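Local atomic coordinates of MHC class I antigen (Anolis carolinensis, PDB entry 7CPO), a protein that probably binds short peptides in a groove between two helices and displays them at the cell surface to T cells, as a class I histocompatibility molecule. Residues 52-57 with 177-182; 85-90 with 141-146; 249-252 with 258-261. All coordinates share one frame; numbering follows the deposited sequence.

Overall arrangement
Contacts 1 and 2 belong to the peptide-binding platform, whereas contact 3 lies in the immunoglobulin C1-set domain that follows it. Along the chain, both segments of contact 2 fall between those of contact 1, and contact 3 comes after both. Within the platform the centres of contacts 1 and 2 are about 41 Å apart, towards the two ends of the groove. Side chains of contact 2 hold the bound peptide's backbone directly, while contact 1 is a long salt bridge at the surface. Contact 3 is buried, about 44 Å from contact 1 and about 55 Å from contact 2, centre to centre; the chain's centre falls between contacts 2 and 3.

Contact 1. Residues 52-57 with 177-182; sequences ISKVEK and GKETLL
The carboxylate of Glu-179 is the flat group of this contact, and the ammonium of Lys-54 stands off one side of its plane while that of Lys-178 stands off the other. Lys-54 NZ comes to 3.7 Å from Glu-179 OE2 and to 4.1 Å from Glu-179 OE1, so it leans towards one oxygen without straddling the two evenly. This is a long salt bridge, reached obliquely from outside the carboxylate plane. Lys-178 NZ makes a second long one, 3.6 Å from the same Glu-179 OE2, and the shared oxygen links the three residues into a small network. The two ammonium groups are still 6.5 Å apart, NZ of Lys-54 to NZ of Lys-178, with the acid between them. Lys-54 spans the distance with a chain extended beyond CG, whereas Glu-179 folds at its second torsion (chi2 75°) and turns its carboxylate towards the lysine, which arrives from the opposite direction.

Within the class I platform, the contact brings together the short 3-10 turn that precedes helix 62-87 and the start of helix 178-181, just where helix 152-176 has ended. Gly-177 occupies the N-cap position of that short helix, and its O accepts a backbone bond of 2.7 Å from Leu-181 N. On the buried side of the turn, Ile-52 and Val-55 pack against Tyr-62 of helix 62-87 and against Tyr-173, Trp-169 and Tyr-176 of helix 152-176. The ammonium of Lys-54 has a firmer partner in the carbonyl oxygen of Tyr-176, the last residue of the long helix. This bond probably fixes the amine near the chain turn, and the carboxylate of Glu-179 then adds a looser electrostatic pull at the surface.

Contact 2. Residues 85-90 with 141-146; sequences AEYYNQ and AQNTKR
Tyr-87 and Asn-143 pass each other in opposite directions, so that Asn-143 CB rests on one face of the tyrosine ring. That carbon is 3.8 Å from the ring centroid, 24° off the normal, a CH-pi contact displaced towards the rim; its nearest ring atom is Tyr-87 CZ, at 3.5 Å. Farther back along the ring, Asn-143 ND2 lies 3.7 Å from Tyr-87 CD1. The amide does not stack flat there, because its plane is turned 37° from that of the ring. Thr-144 comes in quite differently, crossing the tyrosine at about a right angle and placing OG1 at the ring edge, 3.4 Å from Tyr-87 CE2. Its first torsion (chi1 -62°) sets CG2 opposite the backbone N and swings the hydroxyl round to this edge.

The contact joins the end of helix 62-87, one wall of the class I groove, to the first part of helix 141-149, which with helix 152-176 makes the other. Both hydroxyls, Tyr-87 OH and Thr-144 OG1, hydrogen bond to the backbone of the bound peptide. This is consistent with the F-pocket end of the groove, where in classical class I molecules a tyrosine and a threonine hold the peptide's C-terminus. Thr-144 OG1 is gripped a second time by the hydroxyl of Tyr-124 on strand 122-128, which probably steadies it for the peptide.

Tyr-88 approaches more distantly, its OH 4.3 Å from Ala-141 N, and its ring meets that of Tyr-119 with the planes at about 25°. Just beyond, the helix carrying Tyr-87 is closed by a Schellman motif: Gln-90 N bonds to Ala-85 O and Asn-89 N to Glu-86 O, with Asn-89, at positive phi, as the C-prime residue.

Contact 3. Residues 249-252 with 258-261; sequences VKVD and RYKC
The Tyr-x-Cys sequence on one strand of an immunoglobulin domain supplies the central ring here: Tyr-259 points across the interior of the sandwich to Val-251 and Asp-252, at the end of strand 243-251. Val-251 CG1 sits almost squarely above the middle of the ring, 3.4 Å from its centroid and 8° off the normal, a close CH-pi contact. The methyl is put there by the valine's first torsion (chi1 -52°), which turns CG1 away from the carbonyl carbon, and the two side chains overlap while running in opposite directions. Val-249 adds a looser apolar touch, CG2 to Tyr-259 CE2 at 4.3 Å, coming at the ring obliquely.

At its far end the ring gains a polar hold. Tyr-259 OH donates to the syn lone pair of Asp-252 OD2, 2.9 Å away, and the aspartate crosses the tyrosine at about a right angle with the carboxylate plane 49° from that of the ring. The hydroxyl is also hydrogen-bonded to the guanidinium NE of Arg-221, so two bonds fix the phenol head at this buried site.

In the C1-set fold these strands belong to different sheets, 243-251 to one and 259-264 to the other, and a short connection links them along the chain. The ring therefore packs across the sandwich, with Leu-203 and Trp-219 also against it, two residues along the strand from Cys-261, which is disulfide-bonded to Cys-205 of the facing sheet. Asp-252 OD2 has another acid nearby, the carboxylate of Glu-255, which would tend to raise its proton affinity; Arg-258, with NH1 5.7 Å from Asp-252 OD2 and salt-bridged to Glu-255, probably offsets part of that charge.

Contact 1. Residues 52-57 with 177-182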
# COMPACT_ATOMS: atom_id res chain seq x y z
N ILE A 52 0.11 19.48 -3.23
CA ILE A 52 1.17 19.70 -2.25
C ILE A 52 2.02 20.93 -2.58
O ILE A 52 2.68 21.47 -1.69
CB ILE A 52 2.04 18.42 -2.09
CG1 ILE A 52 3.04 18.56 -0.94
CG2 ILE A 52 2.74 18.05 -3.40
CD1 ILE A 52 2.45 18.99 0.36
N SER A 53 1.96 21.43 -3.82
CA SER A 53 2.72 22.65 -4.10
C SER A 53 2.16 23.86 -3.36
O SER A 53 2.85 24.87 -3.23
CB SER A 53 2.77 22.94 -5.60
OG SER A 53 1.48 23.23 -6.12
N LYS A 54 0.94 23.77 -2.84
CA LYS A 54 0.42 24.87 -2.04
C LYS A 54 1.28 25.13 -0.80
O LYS A 54 1.18 26.21 -0.20
CB LYS A 54 -1.01 24.57 -1.62
CG LYS A 54 -2.01 24.48 -2.76
CD LYS A 54 -3.40 24.24 -2.16
CE LYS A 54 -4.43 24.00 -3.23
NZ LYS A 54 -5.72 23.57 -2.67
N VAL A 55 2.13 24.18 -0.39
CA VAL A 55 3.01 24.40 0.74
C VAL A 55 4.06 25.47 0.47
O VAL A 55 4.74 25.92 1.39
CB VAL A 55 3.69 23.07 1.15
CG1 VAL A 55 4.85 22.76 0.23
CG2 VAL A 55 4.14 23.13 2.57
N GLU A 56 4.19 25.92 -0.78
CA GLU A 56 5.35 26.72 -1.16
C GLU A 56 5.17 28.20 -0.83
O GLU A 56 6.17 28.90 -0.60
CB GLU A 56 5.65 26.55 -2.65
CG GLU A 56 6.27 25.21 -2.97
CD GLU A 56 6.08 24.80 -4.42
OE1 GLU A 56 5.87 25.71 -5.28
OE2 GLU A 56 6.14 23.58 -4.70
N LYS A 57 3.93 28.69 -0.81
CA LYS A 57 3.71 30.10 -0.48
C LYS A 57 4.33 30.45 0.87
O LYS A 57 5.15 31.37 0.97
CB LYS A 57 2.22 30.41 -0.49
CG LYS A 57 1.90 31.89 -0.42
CD LYS A 57 0.48 32.16 0.05
CE LYS A 57 0.19 31.36 1.33
NZ LYS A 57 -0.30 32.19 2.47
N GLY A 177 -5.42 19.43 0.11
CA GLY A 177 -5.87 18.41 -0.83
C GLY A 177 -7.28 17.91 -0.64
O GLY A 177 -7.61 16.82 -1.12
N LYS A 178 -8.13 18.68 0.05
CA LYS A 178 -9.47 18.20 0.40
C LYS A 178 -10.29 17.79 -0.83
O LYS A 178 -11.07 16.83 -0.76
CB LYS A 178 -10.21 19.29 1.18
CG LYS A 178 -10.35 20.64 0.43
CD LYS A 178 -10.84 21.72 1.38
CE LYS A 178 -10.78 23.10 0.76
NZ LYS A 178 -11.79 23.34 -0.30
N GLU A 179 -10.14 18.51 -1.94
CA GLU A 179 -10.95 18.23 -3.13
C GLU A 179 -10.75 16.82 -3.63
O GLU A 179 -11.70 16.19 -4.12
CB GLU A 179 -10.66 19.24 -4.24
CG GLU A 179 -10.48 20.69 -3.76
CD GLU A 179 -9.12 21.01 -3.03
OE1 GLU A 179 -8.09 20.28 -3.18
OE2 GLU A 179 -9.09 22.03 -2.29
N THR A 180 -9.54 16.28 -3.53
CA THR A 180 -9.34 14.90 -3.92
C THR A 180 -9.23 13.94 -2.74
O THR A 180 -9.65 12.78 -2.86
CB THR A 180 -8.11 14.77 -4.82
OG1 THR A 180 -6.94 15.21 -4.12
CG2 THR A 180 -8.27 15.64 -6.05
N LEU A 181 -8.73 14.40 -1.59
CA LEU A 181 -8.57 13.52 -0.43
C LEU A 181 -9.92 13.11 0.17
O LEU A 181 -10.04 12.01 0.72
CB LEU A 181 -7.72 14.19 0.63
CG LEU A 181 -6.24 14.35 0.31
CD1 LEU A 181 -5.60 15.37 1.27
CD2 LEU A 181 -5.54 13.00 0.40
N LEU A 182 -10.92 13.98 0.08
CA LEU A 182 -12.20 13.74 0.73
C LEU A 182 -13.32 13.51 -0.27
O LEU A 182 -14.50 13.55 0.10
CB LEU A 182 -12.52 14.91 1.66
CG LEU A 182 -11.33 15.23 2.58
CD1 LEU A 182 -11.56 16.49 3.38
CD2 LEU A 182 -11.00 14.07 3.51

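Contact 2. Residues 85-90 with 141-146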
# COMPACT_ATOMS: atom_id res chain seq x y z
N ALA A 85 24.15 -6.03 10.97
CA ALA A 85 24.92 -7.22 10.62
C ALA A 85 25.82 -7.62 11.77
O ALA A 85 25.89 -8.81 12.13
CB ALA A 85 25.74 -6.95 9.36
N GLU A 86 26.49 -6.65 12.39
CA GLU A 86 27.33 -6.95 13.55
C GLU A 86 26.49 -7.43 14.73
O GLU A 86 26.77 -8.49 15.30
CB GLU A 86 28.17 -5.72 13.91
CG GLU A 86 29.41 -5.55 13.01
CD GLU A 86 29.96 -4.12 12.92
OE1 GLU A 86 29.56 -3.36 12.00
OE2 GLU A 86 30.82 -3.75 13.76
N TYR A 87 25.42 -6.70 15.06
CA TYR A 87 24.56 -7.06 16.19
C TYR A 87 24.05 -8.50 16.10
O TYR A 87 23.98 -9.21 17.11
CB TYR A 87 23.37 -6.12 16.27
CG TYR A 87 23.63 -4.74 16.84
CD1 TYR A 87 24.85 -4.40 17.41
CD2 TYR A 87 22.62 -3.79 16.83
CE1 TYR A 87 25.06 -3.12 17.94
CE2 TYR A 87 22.81 -2.54 17.35
CZ TYR A 87 24.02 -2.21 17.90
OH TYR A 87 24.14 -0.94 18.41
N TYR A 88 23.65 -8.92 14.90
CA TYR A 88 23.17 -10.27 14.65
C TYR A 88 24.29 -11.18 14.15
O TYR A 88 24.02 -12.35 13.82
CB TYR A 88 22.00 -10.23 13.67
CG TYR A 88 20.74 -9.64 14.28
CD1 TYR A 88 19.88 -10.43 15.04
CD2 TYR A 88 20.42 -8.30 14.10
CE1 TYR A 88 18.72 -9.90 15.60
CE2 TYR A 88 19.26 -7.76 14.67
CZ TYR A 88 18.43 -8.56 15.42
OH TYR A 88 17.29 -8.03 15.98
N ASN A 89 25.53 -10.69 14.11
CA ASN A 89 26.71 -11.45 13.69
C ASN A 89 26.44 -12.25 12.42
O ASN A 89 26.55 -13.48 12.39
CB ASN A 89 27.20 -12.36 14.82
CG ASN A 89 28.51 -13.04 14.47
OD1 ASN A 89 28.57 -14.26 14.33
ND2 ASN A 89 29.56 -12.24 14.27
N GLN A 90 26.10 -11.54 11.35
CA GLN A 90 25.79 -12.15 10.06
C GLN A 90 26.87 -11.76 9.06
O GLN A 90 27.02 -10.57 8.74
CB GLN A 90 24.42 -11.70 9.58
CG GLN A 90 23.31 -11.99 10.57
CD GLN A 90 21.99 -11.40 10.14
OE1 GLN A 90 20.93 -12.02 10.25
NE2 GLN A 90 22.04 -10.17 9.64
N ALA A 141 18.67 -6.11 19.61
CA ALA A 141 18.11 -4.76 19.66
C ALA A 141 18.32 -4.08 21.01
O ALA A 141 18.24 -2.85 21.09
CB ALA A 141 16.63 -4.80 19.33
N GLN A 142 18.61 -4.85 22.07
CA GLN A 142 18.86 -4.23 23.37
C GLN A 142 20.09 -3.35 23.35
O GLN A 142 20.19 -2.42 24.15
CB GLN A 142 18.97 -5.29 24.46
CG GLN A 142 17.60 -5.79 24.89
CD GLN A 142 17.65 -7.08 25.65
OE1 GLN A 142 18.67 -7.44 26.23
NE2 GLN A 142 16.54 -7.82 25.63
N ASN A 143 21.02 -3.61 22.42
CA ASN A 143 22.09 -2.65 22.18
C ASN A 143 21.51 -1.29 21.78
O ASN A 143 21.87 -0.25 22.35
CB ASN A 143 23.03 -3.19 21.10
CG ASN A 143 23.66 -4.54 21.48
OD1 ASN A 143 24.33 -4.66 22.50
ND2 ASN A 143 23.41 -5.56 20.65
N THR A 144 20.58 -1.28 20.84
CA THR A 144 19.99 -0.01 20.43
C THR A 144 19.13 0.59 21.54
O THR A 144 19.17 1.81 21.76
CB THR A 144 19.17 -0.21 19.15
OG1 THR A 144 20.04 -0.66 18.10
CG2 THR A 144 18.52 1.08 18.73
N LYS A 145 18.37 -0.25 22.27
CA LYS A 145 17.50 0.27 23.33
C LYS A 145 18.27 1.10 24.33
O LYS A 145 17.72 1.95 25.04
CB LYS A 145 16.78 -0.88 24.05
CG LYS A 145 15.93 -0.46 25.25
CD LYS A 145 15.05 -1.63 25.70
CE LYS A 145 14.28 -1.33 27.00
NZ LYS A 145 13.57 0.00 27.01
N ARG A 146 19.55 0.92 24.35
CA ARG A 146 20.39 1.52 25.35
C ARG A 146 20.77 2.95 25.16
O ARG A 146 20.63 3.80 26.05
CB ARG A 146 21.62 0.69 25.30
CG ARG A 146 21.64 0.01 26.48
CD ARG A 146 20.30 -0.37 27.04
NE ARG A 146 20.88 -1.05 28.11
CZ ARG A 146 21.06 -2.35 28.13
NH1 ARG A 146 21.77 -2.87 29.14
NH2 ARG A 146 20.51 -3.10 27.20

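Contact 3. Residues 249-252 with 258-261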
# COMPACT_ATOMS: atom_id res chain seq x y z
N VAL A 249 -19.48 -16.66 -5.15
CA VAL A 249 -20.23 -17.70 -4.44
C VAL A 249 -20.53 -18.81 -5.44
O VAL A 249 -20.78 -18.56 -6.62
CB VAL A 249 -21.51 -17.13 -3.79
CG1 VAL A 249 -22.41 -16.48 -4.84
CG2 VAL A 249 -22.27 -18.22 -3.02
N LYS A 250 -20.47 -20.06 -4.98
CA LYS A 250 -20.89 -21.18 -5.80
C LYS A 250 -22.36 -21.44 -5.52
O LYS A 250 -22.75 -21.70 -4.37
CB LYS A 250 -20.05 -22.43 -5.54
CG LYS A 250 -20.27 -23.46 -6.66
CD LYS A 250 -19.43 -24.74 -6.54
CE LYS A 250 -18.22 -24.68 -7.49
NZ LYS A 250 -18.58 -24.66 -8.95
N VAL A 251 -23.19 -21.31 -6.55
CA VAL A 251 -24.63 -21.45 -6.40
C VAL A 251 -25.10 -22.62 -7.23
O VAL A 251 -24.39 -23.17 -8.07
CB VAL A 251 -25.41 -20.19 -6.79
CG1 VAL A 251 -24.84 -18.97 -6.09
CG2 VAL A 251 -25.42 -20.02 -8.31
N ASP A 252 -26.31 -22.93 -7.03
CA ASP A 252 -26.90 -24.22 -7.20
C ASP A 252 -27.60 -24.32 -8.54
O ASP A 252 -27.85 -23.30 -9.21
CB ASP A 252 -27.87 -24.45 -6.03
CG ASP A 252 -27.34 -23.84 -4.72
OD1 ASP A 252 -26.39 -24.39 -4.11
OD2 ASP A 252 -27.86 -22.76 -4.33
N ARG A 258 -31.90 -16.63 -5.90
CA ARG A 258 -31.84 -16.40 -4.47
C ARG A 258 -30.64 -15.54 -4.06
O ARG A 258 -30.60 -15.04 -2.93
CB ARG A 258 -31.80 -17.74 -3.73
CG ARG A 258 -33.04 -18.63 -3.91
CD ARG A 258 -32.93 -19.92 -3.10
NE ARG A 258 -33.24 -19.76 -1.68
CZ ARG A 258 -32.98 -20.68 -0.74
NH1 ARG A 258 -32.40 -21.82 -1.07
NH2 ARG A 258 -33.31 -20.45 0.52
N TYR A 259 -29.67 -15.35 -4.96
CA TYR A 259 -28.40 -14.71 -4.65
C TYR A 259 -28.29 -13.32 -5.29
O TYR A 259 -28.54 -13.16 -6.49
CB TYR A 259 -27.23 -15.58 -5.11
CG TYR A 259 -27.24 -16.92 -4.43
CD1 TYR A 259 -28.00 -17.97 -4.94
CD2 TYR A 259 -26.51 -17.13 -3.29
CE1 TYR A 259 -28.01 -19.19 -4.32
CE2 TYR A 259 -26.52 -18.35 -2.66
CZ TYR A 259 -27.27 -19.38 -3.17
OH TYR A 259 -27.26 -20.59 -2.53
N LYS A 260 -27.89 -12.35 -4.48
CA LYS A 260 -27.68 -10.97 -4.88
C LYS A 260 -26.37 -10.50 -4.28
O LYS A 260 -26.00 -10.93 -3.17
CB LYS A 260 -28.82 -10.07 -4.39
CG LYS A 260 -30.10 -10.22 -5.18
CD LYS A 260 -31.24 -9.47 -4.53
CE LYS A 260 -32.56 -9.98 -5.07
NZ LYS A 260 -33.01 -9.20 -6.24
N CYS A 261 -25.66 -9.64 -4.99
CA CYS A 261 -24.43 -9.07 -4.46
C CYS A 261 -24.77 -7.77 -3.73
O CYS A 261 -25.26 -6.82 -4.35
CB CYS A 261 -23.42 -8.84 -5.58
SG CYS A 261 -21.94 -7.99 -5.02